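Local coordinates for phosphoserine aminotransferase (Bacillus circulans, PDB 2C0R), which catalyses the reversible, pyridoxal-phosphate-dependent transamination that yields phosphoserine from 3-phosphohydroxypyruvate, and likewise phosphohydroxythreonine from its oxo acid, at residues 33-37 and 38-42. The protein carries 1 engineered substitution. Sequence-based numbering, arbitrary orientation.
Sequences TGMSI and MEMSH
The E39 carboxylate meets the S36 backbone at its edge: S36 N donates a nearly straight bond (170°) to OE1, 2.8 Å away, which receives it on its anti lone pair. Carbon atoms lie off the two faces, with S36 CB 3.5 Å from E39 OE1 and M35 CA displaced to the opposite side of the plane. The second subunit completes the group, R4 making a salt bridge to OE1 and the L15 amide a hydrogen bond to OE2. Replacing E39 by an alanine removes the carboxylate, which would probably leave S36 N and the second subunit's L15 amide without their acceptor and its R4 without a charged mate.

The return bond, E39 N to S36 O (2.9 Å), meets the carbonyl from above its plane, 57° out. S36 OG lies anti to its backbone N (chi1 175°) and accepts from M38 N at 3.2 Å; it also bonds F27 O.

M40, extended beyond CG, runs back along 33-37, crossing the I37 and T33 side chains roughly perpendicularly: CG passes 3.4 Å from S36 O, SD touches I37 CD1, and CE ends 3.3 Å from T33 OG1. A water bridges I37 O and M40 O.

T33 OG1, also hydrogen-bonded to Y30 O, accepts from M35 N in an ST turn leading into the 3-10 turn at I37-E39, within the interhelical loop contacting the other subunit of this class-V aminotransferase dimer.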
loop_
_atom_site.group_PDB
_atom_site.type_symbol
_atom_site.label_atom_id
_atom_site.label_comp_id
_atom_site.label_asym_id
_atom_site.label_seq_id
_atom_site.Cartn_x
_atom_site.Cartn_y
_atom_site.Cartn_z
ATOM N N THR A 33 -22.845 -9.717 -3.199
ATOM C CA THR A 33 -23.033 -8.337 -3.590
ATOM C C THR A 33 -22.776 -8.106 -5.073
ATOM O O THR A 33 -23.122 -7.012 -5.586
ATOM C CB THR A 33 -22.047 -7.400 -2.869
ATOM O OG1 THR A 33 -20.735 -7.830 -3.233
ATOM C CG2 THR A 33 -22.229 -7.461 -1.357
ATOM N N GLY A 34 -22.199 -9.100 -5.710
ATOM C CA GLY A 34 -21.928 -8.972 -7.135
ATOM C C GLY A 34 -20.720 -8.076 -7.372
ATOM O O GLY A 34 -20.576 -7.539 -8.490
ATOM N N MET A 35 -19.883 -7.923 -6.348
ATOM C CA MET A 35 -18.615 -7.224 -6.437
ATOM C C MET A 35 -17.590 -7.995 -5.585
ATOM O O MET A 35 -17.954 -8.667 -4.633
ATOM C CB MET A 35 -18.751 -5.802 -5.883
ATOM C CG MET A 35 -19.530 -4.856 -6.773
ATOM S SD MET A 35 -19.673 -3.218 -5.987
ATOM C CE MET A 35 -20.886 -3.593 -4.743
ATOM N N SER A 36 -16.334 -7.851 -5.969
ATOM C CA SER A 36 -15.233 -8.245 -5.097
ATOM C C SER A 36 -15.072 -7.201 -4.003
ATOM O O SER A 36 -15.406 -6.040 -4.239
ATOM C CB SER A 36 -13.965 -8.290 -5.948
ATOM O OG SER A 36 -12.854 -8.562 -5.087
ATOM N N ILE A 37 -14.558 -7.579 -2.837
ATOM C CA ILE A 37 -14.232 -6.546 -1.836
ATOM C C ILE A 37 -13.312 -5.478 -2.382
ATOM O O ILE A 37 -13.385 -4.306 -1.959
ATOM C CB ILE A 37 -13.588 -7.184 -0.584
ATOM C CG1 ILE A 37 -13.553 -6.212 0.614
ATOM C CG2 ILE A 37 -12.204 -7.716 -0.877
ATOM C CD1 ILE A 37 -14.952 -5.948 1.121
ATOM N N MET A 38 -12.479 -5.843 -3.358
ATOM C CA MET A 38 -11.600 -4.867 -4.003
ATOM C C MET A 38 -12.279 -3.799 -4.834
ATOM O O MET A 38 -11.622 -2.825 -5.213
ATOM C CB MET A 38 -10.683 -5.577 -5.008
ATOM C CG MET A 38 -9.558 -6.375 -4.375
ATOM S SD MET A 38 -8.714 -7.038 -5.843
ATOM C CE MET A 38 -7.085 -7.277 -5.125
ATOM N N GLU A 39 -13.538 -4.024 -5.185
ATOM C CA GLU A 39 -14.212 -3.106 -6.087
ATOM C C GLU A 39 -15.169 -2.178 -5.371
ATOM O O GLU A 39 -15.924 -1.474 -6.065
ATOM C CB GLU A 39 -15.018 -3.921 -7.126
ATOM C CG GLU A 39 -14.161 -4.812 -7.994
ATOM C CD GLU A 39 -15.088 -5.636 -8.877
ATOM O OE1 GLU A 39 -15.814 -6.508 -8.328
ATOM O OE2 GLU A 39 -15.106 -5.391 -10.100
ATOM N N MET A 40 -15.179 -2.245 -4.055
ATOM C CA MET A 40 -16.234 -1.523 -3.324
ATOM C C MET A 40 -15.683 -0.214 -2.778
ATOM O O MET A 40 -14.462 -0.041 -2.578
ATOM C CB MET A 40 -16.655 -2.369 -2.135
ATOM C CG MET A 40 -17.284 -3.679 -2.591
ATOM S SD MET A 40 -17.892 -4.447 -1.089
ATOM C CE MET A 40 -18.434 -6.009 -1.792
ATOM N N SER A 41 -16.556 0.735 -2.500
ATOM C CA SER A 41 -16.140 2.007 -1.956
ATOM C C SER A 41 -15.560 1.828 -0.566
ATOM O O SER A 41 -16.151 1.110 0.256
ATOM C CB SER A 41 -17.384 2.903 -1.848
ATOM O OG SER A 41 -16.983 4.165 -1.276
ATOM N N HIS A 42 -14.484 2.548 -0.298
ATOM C CA HIS A 42 -13.931 2.546 1.064
ATOM C C HIS A 42 -14.796 3.345 2.010
ATOM O O HIS A 42 -14.584 3.209 3.223
ATOM C CB HIS A 42 -12.494 3.039 1.106
ATOM C CG HIS A 42 -12.346 4.439 0.613
ATOM N ND1 HIS A 42 -12.733 4.793 -0.664
ATOM C CD2 HIS A 42 -11.888 5.552 1.207
ATOM C CE1 HIS A 42 -12.491 6.094 -0.809
ATOM N NE2 HIS A 42 -11.966 6.564 0.317
HETATM O O HOH W 1 -12.382 -1.755 -1.889
#